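PDB 4GB7: 6-aminohexanoate-dimer hydrolase, which probably hydrolyses the amide bond of 6-aminohexanoate dimers or related substrates, as a serine hydrolase of the beta-lactamase family. Local coordinates for residues A[84-93]-A[405-416]. Numbering follows the deposited sequence.
Sequences QNLDDFAVQR and VYSNMYIDIAHH
Phe89 and His416 form a T-shaped pair, with the edge of Phe89 turned to one face of the imidazole. The ring centroids lie 5.2 Å apart and the planes meet at 63°. Phe89 CE1 also packs 3.6 Å from His416 CB. The CB of Phe89 already points toward helix 405-416, and CG anti to the backbone N (chi1 -176°) carries the ring on to His416 and Ile413. There it meets Ile413 CG1, and Asp412 CB lies at its edge in the ring plane. Leu86 CD2 adds a methyl beside His416 CD2. Water at the imidazole edge joins His416 NE2 to Gln84 OE1, and a second water joins Gln84 OE1 to His416 O.

Farther along, both methyls of Val91 rest on the selenomethionine Met409, CG2 being 3.7 Å from its CG. Val91 CG1 also meets Val405 CG1. Asp412 OD2 takes a weak hydrogen bond from Gln92 NE2 at 3.4 Å. Two waters donate to the same oxygen, linking it to Ala90 O and Gln92 N. Another water bridges Gln92 O and Val405 O.

The short strand 90-92 thus lies over the C-terminal helix, whose Met409 and Ile413 also touch Phe113 of the five-stranded sheet. Direct contact is mainly apolar and aromatic. Polar groups meet largely through water. The two water donors and the weak Gln92 N-H bond at OD2 are consistent with an ionised Asp412 carboxylate.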
ATOM      1  N   GLN A  84     -15.524  20.903  -4.549  1.00 19.46           N
ATOM      2  CA  GLN A  84     -16.369  20.773  -5.720  1.00 22.86           C
ATOM      3  C   GLN A  84     -17.138  19.469  -5.592  1.00 21.53           C
ATOM      4  O   GLN A  84     -16.568  18.443  -5.317  1.00 24.21           O
ATOM      5  CB  GLN A  84     -15.568  20.734  -6.983  1.00 27.03           C
ATOM      6  CG  GLN A  84     -14.845  22.001  -7.337  1.00 27.59           C
ATOM      7  CD  GLN A  84     -14.169  21.854  -8.693  1.00 31.06           C
ATOM      8  OE1 GLN A  84     -14.811  21.491  -9.692  1.00 34.04           O
ATOM      9  NE2 GLN A  84     -12.872  22.084  -8.726  1.00 30.16           N
ATOM     10  N   ASN A  85     -18.449  19.519  -5.817  1.00 20.03           N
ATOM     11  CA  ASN A  85     -19.227  18.317  -5.678  1.00 21.97           C
ATOM     12  C   ASN A  85     -19.126  17.510  -6.969  1.00 22.47           C
ATOM     13  O   ASN A  85     -19.717  17.886  -8.002  1.00 22.06           O
ATOM     14  CB  ASN A  85     -20.705  18.611  -5.395  1.00 21.45           C
ATOM     15  CG  ASN A  85     -21.459  17.366  -5.023  1.00 22.01           C
ATOM     16  OD1 ASN A  85     -20.987  16.278  -5.298  1.00 22.61           O
ATOM     17  ND2 ASN A  85     -22.621  17.509  -4.376  1.00 22.95           N
ATOM     18  N   LEU A  86     -18.390  16.399  -6.894  1.00 18.89           N
ATOM     19  CA  LEU A  86     -18.191  15.496  -8.038  1.00 16.72           C
ATOM     20  C   LEU A  86     -19.185  14.335  -8.073  1.00 18.13           C
ATOM     21  O   LEU A  86     -18.974  13.391  -8.817  1.00 17.69           O
ATOM     22  CB  LEU A  86     -16.773  14.935  -8.033  1.00 17.53           C
ATOM     23  CG  LEU A  86     -15.705  16.044  -8.118  1.00 17.70           C
ATOM     24  CD1 LEU A  86     -14.321  15.414  -8.043  1.00 18.83           C
ATOM     25  CD2 LEU A  86     -15.769  16.940  -9.369  1.00 21.32           C
ATOM     26  N   ASP A  87     -20.260  14.387  -7.291  1.00 17.09           N
ATOM     27  CA  ASP A  87     -21.114  13.222  -7.187  1.00 18.46           C
ATOM     28  C   ASP A  87     -21.627  12.788  -8.575  1.00 18.10           C
ATOM     29  O   ASP A  87     -21.776  11.588  -8.826  1.00 17.33           O
ATOM     30  CB  ASP A  87     -22.348  13.498  -6.347  1.00 20.43           C
ATOM     31  CG  ASP A  87     -22.077  13.563  -4.875  1.00 18.82           C
ATOM     32  OD1 ASP A  87     -21.000  13.112  -4.430  1.00 18.42           O
ATOM     33  OD2 ASP A  87     -22.975  14.108  -4.165  1.00 21.79           O
ATOM     34  N   ASP A  88     -21.924  13.754  -9.432  1.00 17.74           N
ATOM     35  CA  ASP A  88     -22.565  13.456 -10.731  1.00 18.96           C
ATOM     36  C   ASP A  88     -21.577  13.603 -11.868  1.00 18.16           C
ATOM     37  O   ASP A  88     -21.962  13.624 -13.029  1.00 20.34           O
ATOM     38  CB  ASP A  88     -23.802  14.348 -10.947  1.00 18.91           C
ATOM     39  CG  ASP A  88     -24.915  14.070  -9.944  1.00 23.76           C
ATOM     40  OD1 ASP A  88     -25.275  12.897  -9.792  1.00 29.64           O
ATOM     41  OD2 ASP A  88     -25.434  15.032  -9.304  1.00 28.68           O
ATOM     42  N   PHE A  89     -20.276  13.623 -11.525  1.00 17.38           N
ATOM     43  CA  PHE A  89     -19.254  13.566 -12.527  1.00 19.67           C
ATOM     44  C   PHE A  89     -19.422  12.288 -13.380  1.00 18.26           C
ATOM     45  O   PHE A  89     -19.596  11.165 -12.843  1.00 18.46           O
ATOM     46  CB  PHE A  89     -17.881  13.619 -11.904  1.00 18.12           C
ATOM     47  CG  PHE A  89     -16.771  13.652 -12.917  1.00 18.59           C
ATOM     48  CD1 PHE A  89     -16.459  14.833 -13.558  1.00 22.79           C
ATOM     49  CD2 PHE A  89     -16.082  12.499 -13.276  1.00 21.61           C
ATOM     50  CE1 PHE A  89     -15.421  14.892 -14.457  1.00 28.99           C
ATOM     51  CE2 PHE A  89     -15.064  12.556 -14.200  1.00 20.75           C
ATOM     52  CZ  PHE A  89     -14.749  13.753 -14.793  1.00 21.49           C
ATOM     53  N   ALA A  90     -19.439  12.465 -14.698  1.00 19.05           N
ATOM     54  CA  ALA A  90     -19.676  11.325 -15.614  1.00 17.00           C
ATOM     55  C   ALA A  90     -18.384  10.566 -15.818  1.00 18.73           C
ATOM     56  O   ALA A  90     -17.425  11.095 -16.374  1.00 25.25           O
ATOM     57  CB  ALA A  90     -20.282  11.736 -16.920  1.00 22.60           C
ATOM     58  N   VAL A  91     -18.373   9.342 -15.296  1.00 17.15           N
ATOM     59  CA  VAL A  91     -17.272   8.412 -15.445  1.00 18.02           C
ATOM     60  C   VAL A  91     -17.525   7.524 -16.654  1.00 20.81           C
ATOM     61  O   VAL A  91     -18.607   6.936 -16.801  1.00 20.46           O
ATOM     62  CB  VAL A  91     -17.094   7.509 -14.200  1.00 16.07           C
ATOM     63  CG1 VAL A  91     -15.935   6.531 -14.389  1.00 18.98           C
ATOM     64  CG2 VAL A  91     -16.898   8.393 -12.941  1.00 19.03           C
ATOM     65  N   GLN A  92     -16.532   7.411 -17.518  1.00 21.64           N
ATOM     66  CA  GLN A  92     -16.706   6.528 -18.667  1.00 20.51           C
ATOM     67  C   GLN A  92     -16.409   5.076 -18.251  1.00 19.09           C
ATOM     68  O   GLN A  92     -15.248   4.716 -18.045  1.00 26.39           O
ATOM     69  CB  GLN A  92     -15.872   6.972 -19.854  1.00 25.32           C
ATOM     70  CG  GLN A  92     -16.273   8.355 -20.362  1.00 28.23           C
ATOM     71  CD  GLN A  92     -15.401   8.845 -21.503  1.00 28.95           C
ATOM     72  OE1 GLN A  92     -15.626   8.462 -22.651  1.00 31.04           O
ATOM     73  NE2 GLN A  92     -14.382   9.708 -21.191  1.00 30.22           N
ATOM     74  N   ARG A  93     -17.439   4.235 -18.151  1.00 20.28           N
ATOM     75  CA  ARG A  93     -17.167   2.800 -17.933  1.00 21.02           C
ATOM     76  C   ARG A  93     -16.344   2.314 -19.166  1.00 19.51           C
ATOM     77  O   ARG A  93     -15.340   1.615 -19.071  1.00 21.25           O
ATOM     78  CB  ARG A  93     -18.449   1.976 -17.923  1.00 29.32           C
ATOM     79  CG  ARG A  93     -19.382   2.233 -16.799  1.00 38.03           C
ATOM     80  CD  ARG A  93     -20.390   1.120 -16.762  1.00 40.34           C
ATOM     81  NE  ARG A  93     -21.377   1.394 -15.742  1.00 39.56           N
ATOM     82  CZ  ARG A  93     -21.247   1.036 -14.467  1.00 44.63           C
ATOM     83  NH1 ARG A  93     -20.156   0.364 -14.046  1.00 43.59           N
ATOM     84  NH2 ARG A  93     -22.217   1.345 -13.615  1.00 40.74           N
ATOM     85  N   VAL A 405     -11.364   1.081 -15.296  1.00 17.78           N
ATOM     86  CA  VAL A 405     -12.336   2.159 -15.163  1.00 18.26           C
ATOM     87  C   VAL A 405     -11.831   3.248 -14.201  1.00 16.94           C
ATOM     88  O   VAL A 405     -11.819   4.439 -14.545  1.00 17.03           O
ATOM     89  CB  VAL A 405     -13.719   1.655 -14.717  1.00 16.83           C
ATOM     90  CG1 VAL A 405     -14.666   2.815 -14.394  1.00 17.67           C
ATOM     91  CG2 VAL A 405     -14.317   0.749 -15.815  1.00 17.49           C
ATOM     92  N   TYR A 406     -11.358   2.843 -13.032  1.00 16.92           N
ATOM     93  CA  TYR A 406     -10.798   3.773 -12.089  1.00 18.08           C
ATOM     94  C   TYR A 406      -9.566   4.493 -12.618  1.00 18.17           C
ATOM     95  O   TYR A 406      -9.449   5.708 -12.466  1.00 15.90           O
ATOM     96  CB  TYR A 406     -10.470   3.034 -10.797  1.00 17.53           C
ATOM     97  CG  TYR A 406     -11.613   2.624  -9.880  1.00 17.76           C
ATOM     98  CD1 TYR A 406     -12.911   3.124 -10.028  1.00 16.91           C
ATOM     99  CD2 TYR A 406     -11.374   1.727  -8.844  1.00 15.61           C
ATOM    100  CE1 TYR A 406     -13.879   2.790  -9.134  1.00 18.39           C
ATOM    101  CE2 TYR A 406     -12.336   1.379  -7.944  1.00 18.11           C
ATOM    102  CZ  TYR A 406     -13.602   1.898  -8.109  1.00 18.47           C
ATOM    103  OH  TYR A 406     -14.567   1.575  -7.202  1.00 19.54           O
ATOM    104  N   SER A 407      -8.649   3.756 -13.255  1.00 19.56           N
ATOM    105  CA  SER A 407      -7.428   4.380 -13.731  1.00 19.00           C
ATOM    106  C   SER A 407      -7.712   5.492 -14.731  1.00 17.11           C
ATOM    107  O   SER A 407      -7.110   6.557 -14.682  1.00 18.66           O
ATOM    108  CB  SER A 407      -6.500   3.332 -14.358  1.00 20.67           C
ATOM    109  OG  SER A 407      -6.084   2.413 -13.371  1.00 22.06           O
ATOM    110  N   ASN A 408      -8.674   5.231 -15.626  1.00 15.22           N
ATOM    111  CA  ASN A 408      -9.075   6.209 -16.604  1.00 17.64           C
ATOM    112  C   ASN A 408      -9.882   7.345 -15.956  1.00 15.79           C
ATOM    113  O   ASN A 408      -9.726   8.506 -16.336  1.00 16.14           O
ATOM    114  CB  ASN A 408      -9.892   5.539 -17.707  1.00 19.23           C
ATOM    115  CG  ASN A 408      -8.989   4.893 -18.757  1.00 17.22           C
ATOM    116  OD1 ASN A 408      -8.372   5.625 -19.558  1.00 21.84           O
ATOM    117  ND2 ASN A 408      -8.865   3.533 -18.726  1.00 19.32           N
HETATM  118  N   MSE A 409     -10.728   7.026 -14.990  1.00 16.87           N
HETATM  119  CA  MSE A 409     -11.524   8.033 -14.254  1.00 16.61           C
HETATM  120  C   MSE A 409     -10.606   9.036 -13.551  1.00 15.53           C
HETATM  121  O   MSE A 409     -10.882  10.248 -13.502  1.00 16.72           O
HETATM  122  CB  MSE A 409     -12.372   7.306 -13.220  1.00 21.26           C
HETATM  123  CG  MSE A 409     -13.219   8.134 -12.300  1.00 22.69           C
HETATM  124 SE   MSE A 409     -14.001   6.823 -11.101  0.70 24.47          SE
HETATM  125  CE  MSE A 409     -12.650   6.866  -9.737  1.00 20.97           C
ATOM    126  N   TYR A 410      -9.467   8.558 -13.035  1.00 15.40           N
ATOM    127  CA  TYR A 410      -8.561   9.494 -12.352  1.00 15.94           C
ATOM    128  C   TYR A 410      -7.983  10.545 -13.321  1.00 15.55           C
ATOM    129  O   TYR A 410      -7.783  11.705 -12.968  1.00 16.56           O
ATOM    130  CB  TYR A 410      -7.430   8.749 -11.698  1.00 16.64           C
ATOM    131  CG  TYR A 410      -7.804   7.748 -10.629  1.00 15.27           C
ATOM    132  CD1 TYR A 410      -9.006   7.773  -9.960  1.00 14.81           C
ATOM    133  CD2 TYR A 410      -6.942   6.745 -10.323  1.00 18.20           C
ATOM    134  CE1 TYR A 410      -9.308   6.801  -9.007  1.00 15.21           C
ATOM    135  CE2 TYR A 410      -7.226   5.803  -9.378  1.00 16.99           C
ATOM    136  CZ  TYR A 410      -8.438   5.816  -8.726  1.00 15.73           C
ATOM    137  OH  TYR A 410      -8.688   4.830  -7.766  1.00 18.66           O
ATOM    138  N   ILE A 411      -7.701  10.126 -14.545  1.00 16.14           N
ATOM    139  CA  ILE A 411      -7.283  11.038 -15.603  1.00 16.27           C
ATOM    140  C   ILE A 411      -8.388  12.041 -15.948  1.00 16.12           C
ATOM    141  O   ILE A 411      -8.146  13.260 -16.018  1.00 17.34           O
ATOM    142  CB  ILE A 411      -6.798  10.277 -16.863  1.00 17.10           C
ATOM    143  CG1 ILE A 411      -5.610   9.353 -16.543  1.00 17.71           C
ATOM    144  CG2 ILE A 411      -6.428  11.315 -17.942  1.00 16.11           C
ATOM    145  CD1 ILE A 411      -5.180   8.415 -17.663  1.00 18.87           C
ATOM    146  N   ASP A 412      -9.613  11.561 -16.145  1.00 17.05           N
ATOM    147  CA  ASP A 412     -10.699  12.449 -16.406  1.00 17.80           C
ATOM    148  C   ASP A 412     -10.994  13.436 -15.293  1.00 16.43           C
ATOM    149  O   ASP A 412     -11.285  14.617 -15.575  1.00 17.38           O
ATOM    150  CB  ASP A 412     -11.961  11.670 -16.740  1.00 16.43           C
ATOM    151  CG  ASP A 412     -11.880  10.964 -18.105  1.00 22.23           C
ATOM    152  OD1 ASP A 412     -11.049  11.348 -18.990  1.00 20.61           O
ATOM    153  OD2 ASP A 412     -12.695  10.042 -18.290  1.00 24.00           O
ATOM    154  N   ILE A 413     -10.917  12.978 -14.042  1.00 16.27           N
ATOM    155  CA  ILE A 413     -11.061  13.903 -12.922  1.00 17.75           C
ATOM    156  C   ILE A 413      -9.981  14.993 -12.960  1.00 16.31           C
ATOM    157  O   ILE A 413     -10.273  16.165 -12.811  1.00 18.12           O
ATOM    158  CB  ILE A 413     -11.095  13.191 -11.541  1.00 16.70           C
ATOM    159  CG1 ILE A 413     -12.332  12.321 -11.423  1.00 16.61           C
ATOM    160  CG2 ILE A 413     -10.973  14.244 -10.402  1.00 17.30           C
ATOM    161  CD1 ILE A 413     -12.278  11.334 -10.267  1.00 18.04           C
ATOM    162  N   ALA A 414      -8.719  14.595 -13.117  1.00 17.23           N
ATOM    163  CA  ALA A 414      -7.633  15.559 -13.217  1.00 15.83           C
ATOM    164  C   ALA A 414      -7.909  16.615 -14.316  1.00 15.87           C
ATOM    165  O   ALA A 414      -7.706  17.816 -14.122  1.00 18.47           O
ATOM    166  CB  ALA A 414      -6.307  14.827 -13.507  1.00 16.79           C
ATOM    167  N   HIS A 415      -8.296  16.171 -15.503  1.00 16.36           N
ATOM    168  CA  HIS A 415      -8.471  17.109 -16.614  1.00 17.13           C
ATOM    169  C   HIS A 415      -9.648  18.051 -16.333  1.00 17.19           C
ATOM    170  O   HIS A 415      -9.627  19.207 -16.718  1.00 19.67           O
ATOM    171  CB  HIS A 415      -8.708  16.353 -17.907  1.00 16.66           C
ATOM    172  CG  HIS A 415      -7.495  15.622 -18.396  1.00 16.85           C
ATOM    173  ND1 HIS A 415      -7.511  14.807 -19.469  1.00 20.03           N
ATOM    174  CD2 HIS A 415      -6.194  15.564 -17.876  1.00 17.90           C
ATOM    175  CE1 HIS A 415      -6.263  14.313 -19.654  1.00 18.29           C
ATOM    176  NE2 HIS A 415      -5.479  14.765 -18.668  1.00 20.12           N
ATOM    177  N   HIS A 416     -10.685  17.543 -15.683  1.00 18.39           N
ATOM    178  CA  HIS A 416     -11.802  18.375 -15.229  1.00 18.37           C
ATOM    179  C   HIS A 416     -11.383  19.451 -14.245  1.00 19.47           C
ATOM    180  O   HIS A 416     -11.746  20.623 -14.409  1.00 20.82           O
ATOM    181  CB  HIS A 416     -12.887  17.499 -14.660  1.00 18.65           C
ATOM    182  CG  HIS A 416     -14.023  18.261 -14.051  1.00 21.82           C
ATOM    183  ND1 HIS A 416     -15.007  18.808 -14.789  1.00 26.35           N
ATOM    184  CD2 HIS A 416     -14.310  18.536 -12.741  1.00 22.77           C
ATOM    185  CE1 HIS A 416     -15.892  19.406 -13.977  1.00 32.40           C
ATOM    186  NE2 HIS A 416     -15.464  19.241 -12.717  1.00 29.95           N
TER
HETATM  187  O   HOH W   1     -13.107  22.226 -12.240  1.00 42.03           O
HETATM  188  O   HOH W   2     -17.044  20.140 -10.685  1.00 47.49           O
HETATM  189  O   HOH W   3     -15.258  11.172 -18.002  1.00 37.03           O
HETATM  190  O   HOH W   4     -13.094   5.536 -16.855  1.00 22.88           O
HETATM  191  O   HOH W   5     -13.868   8.321 -16.771  1.00 23.98           O